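PDB 4ESQ: Serine/threonine protein kinase, which probably phosphorylates serine and threonine residues of proteins with ATP as a membrane receptor kinase, the chain here being its extracellular sensor domain. Local coordinates for residues A[53-57]-A[167-171]; A[67-73]-A[88-94]; A[99-103]-A[160-166]. All coordinates share one frame; numbering follows the deposited sequence.

Contact 1: A[53-57]-A[167-171]; sequences ALYTS and VDVNA
In the extracellular sensor domain of the kinase, the loop leaving helix 51-54 lies on a face of the central antiparallel sheet, where T56 packs between D168 and N170 of strand 165-173. These two alternate residues of the strand both turn their side chains to the loop. In one of two modelled conformers of T56, CG2 is 3.5 Å from the backbone N of N170 and 3.6 Å from its CB, while T56 CB stands 3.6 Å from D168 CG. With CG anti to the backbone N (chi1 -160°), D168 turns its carboxylate toward the loop, and OD2 accepts the backbone N-H of S57, N to OD2 3.2 Å. That bond is straight, 168° at the hydrogen, but the donor comes from above the carboxylate plane, 53° out of it. OD2 is also bonded to the hydroxyl of Y62, and OD1 forms a salt bridge with R157, so the buried acid has several partners that probably favour its charged form. A water bridges N170 ND2 and the T56 backbone N, accepting from both. Strands 84-92 and 154-162 flank strand 165-173, while V169, turned away from the loop, packs on helix 179-192.

Contact 2: A[67-73]-A[88-94]; sequences YTAINGL and QAVVAFP
Residues 69-73 and 88-92 pair as the two arms of an antiparallel beta hairpin, their axes 4.6 Å apart and their directions 169° from each other. A69-A92, N71-V90 and L73-Q88 are the hydrogen-bonded pairs, and I70-V91 and G72-A89 the non-hydrogen-bonded ones. The CA atoms come nearest at the G72-A89 pair, 3.9 Å, and G72 CA is 3.1 Å from Q88 O. N71 and V90 exchange two 2.9 Å bonds, N71 N to V90 O and V90 N to N71 O, each 167° at the hydrogen. On the face with I70, V91 CG2 meets I70 CG1, whereas V91 CG1, anti to its backbone N, meets Y67 CB at 3.5 Å. Y67 CB also sits over one face of the F93 ring in a CH-pi contact, 4.0 Å from the centroid and 21° off the normal. Toward the exposed T68 and P94 the side chains fit loosely, T68 CG2 approaching P94 CG no nearer than 3.9 Å and T68 OG1 adding a weak bond to A92 O, although the backbone stays bonded there through T68 N to A92 O at 2.8 Å. At the other end a water accepts from Q88 NE2, while Q88 OE1 accepts the backbone N-H of L15. Strand 165-173 borders strand 84-92, helix 179-192 lies against Q88 and V90, and helix 96-111 packs on F93.

Contact 3: A[99-103]-A[160-166]; sequences ARAFV and SVANNVV
V161 turns both methyls to helix residues A99, R100 and V103, and its rotamer sends CG2 to A99 and CG1 to V103, while R100 NE touches both. CG2 is anti to the backbone N and rests 3.7 Å from A99 CB; CG1 lies between N and the carbonyl carbon (chi1 45°), facing V103 CG2 and the R100 head group. The arginine chain bends at chi2 (-119°), crossing V161 at about a right angle and laying one guanidinium face over V161 CG1, which stands 3.8 Å from the plane beneath its centre. In that plane, at the edge, a water accepts from R100 NE at 2.7 Å and donates to N163 O at 2.8 Å. This water joins the helix to the type II' turn 162-165, which links strands 154-162 and 165-173 in a beta hairpin; helix 96-111 packs along that hairpin, segment 99-103 running antiparallel to strand 160-162 at 169° with axes 8.3 Å apart. From the second strand V166 adds its two methyls: CG2 touches A99 O at 3.5 Å and A99 CB at 3.9 Å, and CG1 joins it in approaching F102 CD2. The F102 side chain crosses V166 at about a right angle, and its ring stacks with that of Y62. On the reverse face of the hairpin, S160 and A162 turn away from helix 96-111 and pack on helix 179-192.

Overall arrangement
All three contacts draw on one antiparallel sheet, in which strands 69-76, 84-92, 165-173 and 154-162 follow in that order. Contact 1 lies about 2 Å from the centre of the chain, contacts 2 and 3 about 11 and 13 Å from it; the contact centres are about 12 Å (1 to 2), 14 Å (1 to 3) and 10 Å (2 to 3) apart. Contact 2 is complete before contact 3 begins, and both fall between the two segments of contact 1. Probable backbone hydrogen bonds connect them: D168 N to A89 O, V167 N to S160 O and V91 N to V166 O. Contacts 1 and 3 share strand 165-173, and the hairpin of contact 2 borders it through strand 84-92.

Contact 1: A[53-57]-A[167-171]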
ATOM      1  N   ALA A  53       7.255   4.845   1.149  1.00 12.81           N
ATOM      2  CA  ALA A  53       6.226   5.777   1.585  1.00 10.24           C
ATOM      3  C   ALA A  53       5.349   6.205   0.413  1.00 14.15           C
ATOM      4  O   ALA A  53       4.262   6.738   0.611  1.00 20.70           O
ATOM      5  CB  ALA A  53       6.851   6.984   2.257  1.00 13.67           C
ATOM      6  N   LEU A  54       5.827   5.979  -0.808  1.00 11.91           N
ATOM      7  CA  LEU A  54       5.057   6.304  -2.013  1.00 14.29           C
ATOM      8  C   LEU A  54       4.284   5.120  -2.590  1.00 15.20           C
ATOM      9  O   LEU A  54       3.159   5.285  -3.078  1.00 13.28           O
ATOM     10  CB  LEU A  54       5.985   6.825  -3.114  1.00 12.42           C
ATOM     11  CG  LEU A  54       6.595   8.199  -2.831  1.00 13.02           C
ATOM     12  CD1 LEU A  54       7.787   8.478  -3.727  1.00 16.39           C
ATOM     13  CD2 LEU A  54       5.535   9.281  -2.960  1.00 16.17           C
ATOM     14  N   TYR A  55       4.906   3.946  -2.577  1.00 11.08           N
ATOM     15  CA  TYR A  55       4.389   2.783  -3.301  1.00 10.86           C
ATOM     16  C   TYR A  55       4.401   1.502  -2.468  1.00 14.12           C
ATOM     17  O   TYR A  55       5.296   1.292  -1.643  1.00 14.20           O
ATOM     18  CB  TYR A  55       5.239   2.528  -4.548  1.00  9.78           C
ATOM     19  CG  TYR A  55       5.492   3.746  -5.411  1.00 12.83           C
ATOM     20  CD1 TYR A  55       4.433   4.453  -5.969  1.00 14.99           C
ATOM     21  CD2 TYR A  55       6.787   4.180  -5.675  1.00 15.32           C
ATOM     22  CE1 TYR A  55       4.656   5.567  -6.770  1.00 13.53           C
ATOM     23  CE2 TYR A  55       7.022   5.300  -6.477  1.00 17.15           C
ATOM     24  CZ  TYR A  55       5.949   5.982  -7.021  1.00 24.48           C
ATOM     25  OH  TYR A  55       6.159   7.092  -7.808  1.00 28.21           O
ATOM     26  N   THR A  56       3.409   0.640  -2.691  0.50 12.35           N
ATOM     27  CA  THR A  56       3.379  -0.659  -2.031  0.50 12.48           C
ATOM     28  C   THR A  56       4.255  -1.647  -2.780  0.50 12.95           C
ATOM     29  O   THR A  56       4.635  -1.406  -3.929  0.50 13.08           O
ATOM     30  CB  THR A  56       1.960  -1.258  -2.011  0.50 14.91           C
ATOM     31  OG1 THR A  56       1.704  -1.929  -3.252  0.50 19.34           O
ATOM     32  CG2 THR A  56       0.927  -0.180  -1.817  0.50 14.94           C
ATOM     33  N   SER A  57       4.577  -2.754  -2.115  1.00 11.10           N
ATOM     34  CA  SER A  57       5.185  -3.910  -2.774  1.00 11.70           C
ATOM     35  C   SER A  57       6.458  -3.639  -3.577  1.00 12.55           C
ATOM     36  O   SER A  57       6.673  -4.256  -4.617  1.00 14.08           O
ATOM     37  CB  SER A  57       4.161  -4.572  -3.708  1.00 13.66           C
ATOM     38  OG  SER A  57       2.861  -4.609  -3.138  1.00 16.21           O
ATOM     39  N   VAL A 167      -0.041  -5.867   5.617  1.00 11.13           N
ATOM     40  CA  VAL A 167      -1.059  -5.350   4.720  1.00  8.95           C
ATOM     41  C   VAL A 167      -0.506  -4.036   4.181  1.00  9.08           C
ATOM     42  O   VAL A 167      -0.100  -3.176   4.955  1.00 11.68           O
ATOM     43  CB  VAL A 167      -2.361  -5.125   5.490  1.00  9.81           C
ATOM     44  CG1 VAL A 167      -3.446  -4.551   4.585  1.00 11.53           C
ATOM     45  CG2 VAL A 167      -2.815  -6.444   6.096  1.00 12.12           C
ATOM     46  N   ASP A 168      -0.466  -3.892   2.858  1.00  9.21           N
ATOM     47  CA  ASP A 168       0.243  -2.774   2.240  1.00 12.13           C
ATOM     48  C   ASP A 168      -0.637  -2.176   1.158  1.00 11.75           C
ATOM     49  O   ASP A 168      -0.838  -2.800   0.117  1.00 12.03           O
ATOM     50  CB  ASP A 168       1.554  -3.298   1.633  1.00 13.32           C
ATOM     51  CG  ASP A 168       2.584  -2.209   1.394  1.00 15.08           C
ATOM     52  OD1 ASP A 168       2.284  -1.029   1.649  1.00 15.78           O
ATOM     53  OD2 ASP A 168       3.707  -2.550   0.946  1.00 14.73           O
ATOM     54  N   VAL A 169      -1.157  -0.975   1.403  1.00  9.42           N
ATOM     55  CA  VAL A 169      -2.204  -0.394   0.551  1.00 10.12           C
ATOM     56  C   VAL A 169      -1.914   1.035   0.080  1.00 11.37           C
ATOM     57  O   VAL A 169      -1.466   1.884   0.855  1.00 10.35           O
ATOM     58  CB  VAL A 169      -3.546  -0.385   1.304  1.00 10.97           C
ATOM     59  CG1 VAL A 169      -4.647   0.245   0.450  1.00 12.75           C
ATOM     60  CG2 VAL A 169      -3.932  -1.810   1.737  1.00 10.78           C
ATOM     61  N   ASN A 170      -2.195   1.300  -1.194  1.00 10.95           N
ATOM     62  CA  ASN A 170      -2.113   2.648  -1.743  1.00 11.70           C
ATOM     63  C   ASN A 170      -3.447   2.946  -2.387  1.00 12.01           C
ATOM     64  O   ASN A 170      -3.905   2.184  -3.252  1.00 14.86           O
ATOM     65  CB  ASN A 170      -0.986   2.733  -2.780  1.00 12.63           C
ATOM     66  CG  ASN A 170      -0.536   4.166  -3.051  1.00 15.97           C
ATOM     67  OD1 ASN A 170      -0.856   5.088  -2.299  1.00 13.60           O
ATOM     68  ND2 ASN A 170       0.227   4.348  -4.117  1.00 13.07           N
ATOM     69  N   ALA A 171      -4.113   4.005  -1.934  1.00  7.75           N
ATOM     70  CA  ALA A 171      -5.423   4.353  -2.471  1.00  9.89           C
ATOM     71  C   ALA A 171      -5.396   5.803  -2.936  1.00 10.34           C
ATOM     72  O   ALA A 171      -5.068   6.700  -2.155  1.00 11.60           O
ATOM     73  CB  ALA A 171      -6.516   4.146  -1.419  1.00 11.70           C
TER
HETATM   74  O   HOH W   1       1.521   1.638  -5.191  1.00  7.58           O

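Contact 2: A[67-73]-A[88-94]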
ATOM      1  N   TYR A  67      10.372 -11.835   3.868  1.00 12.90           N
ATOM      2  CA  TYR A  67       9.044 -12.146   3.359  1.00 13.54           C
ATOM      3  C   TYR A  67       9.105 -13.411   2.502  1.00 17.39           C
ATOM      4  O   TYR A  67      10.122 -13.697   1.875  1.00 17.58           O
ATOM      5  CB  TYR A  67       8.474 -10.980   2.548  1.00 13.04           C
ATOM      6  CG  TYR A  67       8.997 -10.894   1.132  1.00 11.36           C
ATOM      7  CD1 TYR A  67      10.165 -10.198   0.844  1.00 14.54           C
ATOM      8  CD2 TYR A  67       8.313 -11.496   0.080  1.00 12.29           C
ATOM      9  CE1 TYR A  67      10.651 -10.120  -0.455  1.00 13.90           C
ATOM     10  CE2 TYR A  67       8.793 -11.420  -1.226  1.00 14.69           C
ATOM     11  CZ  TYR A  67       9.966 -10.732  -1.480  1.00 14.31           C
ATOM     12  OH  TYR A  67      10.457 -10.632  -2.768  1.00 16.23           O
ATOM     13  N   THR A  68       8.016 -14.166   2.477  1.00 12.47           N
ATOM     14  CA  THR A  68       8.000 -15.423   1.734  1.00 12.99           C
ATOM     15  C   THR A  68       7.114 -15.371   0.494  1.00 16.64           C
ATOM     16  O   THR A  68       7.322 -16.129  -0.463  1.00 14.64           O
ATOM     17  CB  THR A  68       7.567 -16.579   2.638  1.00 19.93           C
ATOM     18  OG1 THR A  68       6.259 -16.311   3.160  1.00 18.92           O
ATOM     19  CG2 THR A  68       8.548 -16.717   3.799  1.00 20.57           C
ATOM     20  N   ALA A  69       6.124 -14.481   0.505  1.00 12.63           N
ATOM     21  CA  ALA A  69       5.183 -14.405  -0.602  1.00 10.89           C
ATOM     22  C   ALA A  69       4.426 -13.089  -0.567  1.00 11.24           C
ATOM     23  O   ALA A  69       4.266 -12.491   0.486  1.00 11.38           O
ATOM     24  CB  ALA A  69       4.210 -15.577  -0.560  1.00 13.00           C
ATOM     25  N   ILE A  70       3.978 -12.642  -1.733  1.00 11.52           N
ATOM     26  CA  ILE A  70       3.172 -11.425  -1.836  1.00  9.80           C
ATOM     27  C   ILE A  70       2.014 -11.671  -2.801  1.00 12.24           C
ATOM     28  O   ILE A  70       2.176 -12.332  -3.834  1.00 11.67           O
ATOM     29  CB  ILE A  70       4.043 -10.203  -2.282  1.00 10.48           C
ATOM     30  CG1 ILE A  70       3.199  -8.936  -2.513  1.00 12.58           C
ATOM     31  CG2 ILE A  70       4.866 -10.546  -3.521  1.00 12.75           C
ATOM     32  CD1 ILE A  70       2.662  -8.769  -3.950  1.00 14.28           C
ATOM     33  N   ASN A  71       0.836 -11.162  -2.453  1.00 12.12           N
ATOM     34  CA  ASN A  71      -0.297 -11.210  -3.366  1.00 12.57           C
ATOM     35  C   ASN A  71      -0.994  -9.864  -3.394  1.00 12.72           C
ATOM     36  O   ASN A  71      -1.327  -9.306  -2.345  1.00 12.65           O
ATOM     37  CB  ASN A  71      -1.281 -12.320  -2.975  1.00 12.68           C
ATOM     38  CG  ASN A  71      -2.229 -12.701  -4.113  1.00 12.13           C
ATOM     39  OD1 ASN A  71      -3.330 -12.162  -4.231  1.00 15.42           O
ATOM     40  ND2 ASN A  71      -1.804 -13.649  -4.947  1.00 11.00           N
ATOM     41  N   GLY A  72      -1.205  -9.329  -4.593  1.00 11.45           N
ATOM     42  CA  GLY A  72      -1.817  -8.015  -4.706  1.00 10.67           C
ATOM     43  C   GLY A  72      -2.713  -7.835  -5.915  1.00 12.49           C
ATOM     44  O   GLY A  72      -2.760  -8.686  -6.805  1.00 11.24           O
ATOM     45  N   LEU A  73      -3.404  -6.700  -5.941  1.00 12.55           N
ATOM     46  CA  LEU A  73      -4.278  -6.324  -7.054  1.00 12.54           C
ATOM     47  C   LEU A  73      -4.294  -4.816  -7.230  1.00 14.22           C
ATOM     48  O   LEU A  73      -4.312  -4.062  -6.253  1.00 12.92           O
ATOM     49  CB  LEU A  73      -5.711  -6.783  -6.779  1.00 12.86           C
ATOM     50  CG  LEU A  73      -6.090  -8.251  -6.955  1.00 20.16           C
ATOM     51  CD1 LEU A  73      -7.524  -8.470  -6.457  1.00 17.25           C
ATOM     52  CD2 LEU A  73      -5.942  -8.685  -8.425  1.00 14.72           C
ATOM     53  N   GLN A  88      -3.676  -2.861  -3.591  1.00  9.40           N
ATOM     54  CA  GLN A  88      -3.767  -3.548  -2.307  1.00 10.26           C
ATOM     55  C   GLN A  88      -2.926  -4.803  -2.361  1.00 10.98           C
ATOM     56  O   GLN A  88      -2.970  -5.540  -3.338  1.00 11.36           O
ATOM     57  CB  GLN A  88      -5.219  -3.909  -1.964  1.00 11.23           C
ATOM     58  CG  GLN A  88      -5.991  -4.537  -3.115  1.00  9.35           C
ATOM     59  CD  GLN A  88      -7.278  -5.216  -2.658  1.00 12.72           C
ATOM     60  OE1 GLN A  88      -7.450  -5.536  -1.483  1.00 11.35           O
ATOM     61  NE2 GLN A  88      -8.168  -5.464  -3.598  1.00 10.59           N
ATOM     62  N   ALA A  89      -2.149  -5.038  -1.313  1.00  9.77           N
ATOM     63  CA  ALA A  89      -1.294  -6.213  -1.269  1.00 10.11           C
ATOM     64  C   ALA A  89      -1.178  -6.753   0.144  1.00 12.76           C
ATOM     65  O   ALA A  89      -1.250  -6.001   1.120  1.00 10.27           O
ATOM     66  CB  ALA A  89       0.085  -5.875  -1.802  1.00  9.37           C
ATOM     67  N   VAL A  90      -0.990  -8.068   0.232  1.00 10.05           N
ATOM     68  CA  VAL A  90      -0.667  -8.724   1.491  1.00 10.07           C
ATOM     69  C   VAL A  90       0.633  -9.495   1.330  1.00 12.41           C
ATOM     70  O   VAL A  90       0.903 -10.096   0.283  1.00 10.72           O
ATOM     71  CB  VAL A  90      -1.786  -9.652   1.958  1.00 10.05           C
ATOM     72  CG1 VAL A  90      -2.941  -8.817   2.501  1.00 11.72           C
ATOM     73  CG2 VAL A  90      -2.258 -10.536   0.806  1.00  9.77           C
ATOM     74  N   VAL A  91       1.443  -9.474   2.375  1.00 10.45           N
ATOM     75  CA  VAL A  91       2.770 -10.058   2.298  1.00  9.70           C
ATOM     76  C   VAL A  91       2.939 -11.019   3.466  1.00 11.52           C
ATOM     77  O   VAL A  91       2.748 -10.630   4.623  1.00 13.24           O
ATOM     78  CB  VAL A  91       3.863  -8.973   2.343  1.00 10.20           C
ATOM     79  CG1 VAL A  91       5.243  -9.612   2.239  1.00 12.22           C
ATOM     80  CG2 VAL A  91       3.649  -7.935   1.222  1.00 12.97           C
ATOM     81  N   ALA A  92       3.276 -12.269   3.162  1.00 11.05           N
ATOM     82  CA  ALA A  92       3.455 -13.284   4.199  1.00 11.44           C
ATOM     83  C   ALA A  92       4.893 -13.301   4.679  1.00 12.81           C
ATOM     84  O   ALA A  92       5.820 -13.141   3.890  1.00 14.25           O
ATOM     85  CB  ALA A  92       3.070 -14.657   3.680  1.00 13.26           C
ATOM     86  N   PHE A  93       5.057 -13.503   5.982  1.00 11.47           N
ATOM     87  CA  PHE A  93       6.361 -13.677   6.604  1.00  9.88           C
ATOM     88  C   PHE A  93       6.318 -14.985   7.381  1.00 13.74           C
ATOM     89  O   PHE A  93       5.249 -15.511   7.641  1.00 13.56           O
ATOM     90  CB  PHE A  93       6.644 -12.520   7.558  1.00 10.19           C
ATOM     91  CG  PHE A  93       6.948 -11.227   6.860  1.00 10.07           C
ATOM     92  CD1 PHE A  93       5.928 -10.425   6.370  1.00 12.89           C
ATOM     93  CD2 PHE A  93       8.261 -10.816   6.703  1.00 11.95           C
ATOM     94  CE1 PHE A  93       6.215  -9.228   5.728  1.00 11.43           C
ATOM     95  CE2 PHE A  93       8.558  -9.625   6.060  1.00 11.95           C
ATOM     96  CZ  PHE A  93       7.526  -8.827   5.569  1.00 12.80           C
ATOM     97  N   PRO A  94       7.486 -15.523   7.746  1.00 17.83           N
ATOM     98  CA  PRO A  94       7.497 -16.806   8.458  1.00 17.24           C
ATOM     99  C   PRO A  94       6.846 -16.716   9.834  1.00 20.18           C
ATOM    100  O   PRO A  94       6.227 -17.678  10.287  1.00 22.14           O
ATOM    101  CB  PRO A  94       8.986 -17.121   8.595  1.00 18.06           C
ATOM    102  CG  PRO A  94       9.645 -16.337   7.521  1.00 23.90           C
ATOM    103  CD  PRO A  94       8.830 -15.094   7.337  1.00 16.92           C
TER
HETATM  104  O   HOH W   2      -7.321  -3.676  -5.919  1.00 13.86           O

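Contact 3: A[99-103]-A[160-166]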
ATOM      1  N   ALA A  99       7.056 -10.034  10.503  1.00 13.98           N
ATOM      2  CA  ALA A  99       6.043  -9.139   9.946  1.00 12.27           C
ATOM      3  C   ALA A  99       6.007  -7.820  10.718  1.00 12.61           C
ATOM      4  O   ALA A  99       6.006  -6.736  10.130  1.00 12.88           O
ATOM      5  CB  ALA A  99       4.668  -9.805   9.960  1.00 12.21           C
ATOM      6  N   ARG A 100       5.973  -7.905  12.043  1.00 12.62           N
ATOM      7  CA  ARG A 100       5.936  -6.692  12.860  1.00 13.36           C
ATOM      8  C   ARG A 100       7.202  -5.842  12.701  1.00 13.24           C
ATOM      9  O   ARG A 100       7.140  -4.612  12.659  1.00 13.60           O
ATOM     10  CB  ARG A 100       5.722  -7.049  14.331  1.00 18.07           C
ATOM     11  CG  ARG A 100       4.469  -7.862  14.550  1.00 18.58           C
ATOM     12  CD  ARG A 100       3.481  -7.161  15.443  1.00 27.19           C
ATOM     13  NE  ARG A 100       2.130  -7.655  15.203  1.00 28.45           N
ATOM     14  CZ  ARG A 100       1.024  -7.025  15.584  1.00 22.05           C
ATOM     15  NH1 ARG A 100      -0.162  -7.554  15.303  1.00 19.85           N
ATOM     16  NH2 ARG A 100       1.106  -5.868  16.238  1.00 20.74           N
ATOM     17  N   ALA A 101       8.352  -6.502  12.617  1.00 12.93           N
ATOM     18  CA  ALA A 101       9.614  -5.792  12.473  1.00 12.31           C
ATOM     19  C   ALA A 101       9.617  -4.962  11.192  1.00 12.16           C
ATOM     20  O   ALA A 101      10.146  -3.849  11.164  1.00 12.04           O
ATOM     21  CB  ALA A 101      10.775  -6.767  12.486  1.00 15.80           C
ATOM     22  N   PHE A 102       9.019  -5.504  10.130  1.00 12.50           N
ATOM     23  CA  PHE A 102       8.979  -4.773   8.869  1.00 13.69           C
ATOM     24  C   PHE A 102       8.107  -3.521   8.957  1.00 14.23           C
ATOM     25  O   PHE A 102       8.454  -2.480   8.407  1.00 12.91           O
ATOM     26  CB  PHE A 102       8.517  -5.650   7.697  1.00 14.15           C
ATOM     27  CG  PHE A 102       8.340  -4.869   6.422  1.00 11.93           C
ATOM     28  CD1 PHE A 102       9.446  -4.436   5.704  1.00 17.36           C
ATOM     29  CD2 PHE A 102       7.077  -4.524   5.970  1.00 12.81           C
ATOM     30  CE1 PHE A 102       9.293  -3.682   4.542  1.00 14.66           C
ATOM     31  CE2 PHE A 102       6.911  -3.783   4.813  1.00 16.71           C
ATOM     32  CZ  PHE A 102       8.017  -3.360   4.092  1.00 11.63           C
ATOM     33  N   VAL A 103       6.974  -3.621   9.646  1.00 12.22           N
ATOM     34  CA  VAL A 103       6.121  -2.454   9.819  1.00 10.39           C
ATOM     35  C   VAL A 103       6.810  -1.414  10.696  1.00 12.03           C
ATOM     36  O   VAL A 103       6.696  -0.216  10.448  1.00 13.10           O
ATOM     37  CB  VAL A 103       4.729  -2.822  10.390  1.00 12.14           C
ATOM     38  CG1 VAL A 103       3.859  -1.580  10.538  1.00 11.58           C
ATOM     39  CG2 VAL A 103       4.044  -3.828   9.493  1.00 13.31           C
ATOM     40  N   SER A 160      -0.365  -2.144   7.733  1.00  9.96           N
ATOM     41  CA  SER A 160      -0.665  -2.736   9.028  1.00 11.67           C
ATOM     42  C   SER A 160      -0.132  -4.160   9.050  1.00 11.56           C
ATOM     43  O   SER A 160       0.438  -4.648   8.065  1.00 10.73           O
ATOM     44  CB  SER A 160      -2.172  -2.711   9.306  1.00 14.11           C
ATOM     45  OG  SER A 160      -2.445  -2.851  10.704  1.00 14.38           O
ATOM     46  N   VAL A 161      -0.311  -4.826  10.183  1.00 11.85           N
ATOM     47  CA  VAL A 161       0.129  -6.199  10.326  1.00 10.52           C
ATOM     48  C   VAL A 161      -0.861  -6.917  11.217  1.00 11.77           C
ATOM     49  O   VAL A 161      -1.366  -6.347  12.189  1.00 13.92           O
ATOM     50  CB  VAL A 161       1.547  -6.283  10.921  1.00 12.27           C
ATOM     51  CG1 VAL A 161       1.685  -5.330  12.105  1.00 15.58           C
ATOM     52  CG2 VAL A 161       1.889  -7.718  11.326  1.00 14.57           C
ATOM     53  N   ALA A 162      -1.161  -8.156  10.854  1.00 13.30           N
ATOM     54  CA  ALA A 162      -1.948  -9.044  11.698  1.00 12.59           C
ATOM     55  C   ALA A 162      -1.369 -10.438  11.499  1.00 14.50           C
ATOM     56  O   ALA A 162      -1.068 -10.827  10.371  1.00 11.71           O
ATOM     57  CB  ALA A 162      -3.400  -9.009  11.303  1.00 13.64           C
ATOM     58  N   ASN A 163      -1.195 -11.184  12.586  1.00 14.20           N
ATOM     59  CA  ASN A 163      -0.554 -12.490  12.486  1.00 12.60           C
ATOM     60  C   ASN A 163       0.792 -12.317  11.777  1.00 14.97           C
ATOM     61  O   ASN A 163       1.556 -11.418  12.127  1.00 15.03           O
ATOM     62  CB  ASN A 163      -1.458 -13.483  11.741  1.00 13.24           C
ATOM     63  CG  ASN A 163      -1.202 -14.927  12.143  1.00 18.13           C
ATOM     64  OD1 ASN A 163      -0.129 -15.262  12.651  1.00 15.13           O
ATOM     65  ND2 ASN A 163      -2.187 -15.796  11.902  1.00 13.51           N
ATOM     66  N   ASN A 164       1.078 -13.169  10.792  1.00 13.22           N
ATOM     67  CA  ASN A 164       2.339 -13.107  10.056  1.00 15.22           C
ATOM     68  C   ASN A 164       2.210 -12.353   8.735  1.00 13.56           C
ATOM     69  O   ASN A 164       3.043 -12.520   7.838  1.00 12.68           O
ATOM     70  CB  ASN A 164       2.850 -14.517   9.755  1.00 15.30           C
ATOM     71  CG  ASN A 164       1.872 -15.311   8.915  1.00 15.94           C
ATOM     72  OD1 ASN A 164       0.669 -15.306   9.177  1.00 15.63           O
ATOM     73  ND2 ASN A 164       2.378 -15.980   7.888  1.00 13.60           N
ATOM     74  N   VAL A 165       1.168 -11.536   8.610  1.00 11.38           N
ATOM     75  CA  VAL A 165       0.865 -10.907   7.325  1.00 12.66           C
ATOM     76  C   VAL A 165       0.940  -9.391   7.415  1.00 11.51           C
ATOM     77  O   VAL A 165       0.328  -8.788   8.291  1.00 13.70           O
ATOM     78  CB  VAL A 165      -0.547 -11.293   6.828  1.00 11.56           C
ATOM     79  CG1 VAL A 165      -0.898 -10.561   5.519  1.00 13.01           C
ATOM     80  CG2 VAL A 165      -0.651 -12.791   6.648  1.00 12.61           C
ATOM     81  N   VAL A 166       1.699  -8.787   6.509  1.00 10.69           N
ATOM     82  CA  VAL A 166       1.727  -7.336   6.373  1.00 11.60           C
ATOM     83  C   VAL A 166       0.732  -6.891   5.301  1.00 10.81           C
ATOM     84  O   VAL A 166       0.654  -7.482   4.227  1.00 11.28           O
ATOM     85  CB  VAL A 166       3.133  -6.831   6.013  1.00 12.10           C
ATOM     86  CG1 VAL A 166       3.072  -5.342   5.621  1.00 12.18           C
ATOM     87  CG2 VAL A 166       4.089  -7.059   7.182  1.00 12.57           C
TER
HETATM   88  O   HOH W   3       1.229 -10.059  14.529  1.00 16.03           O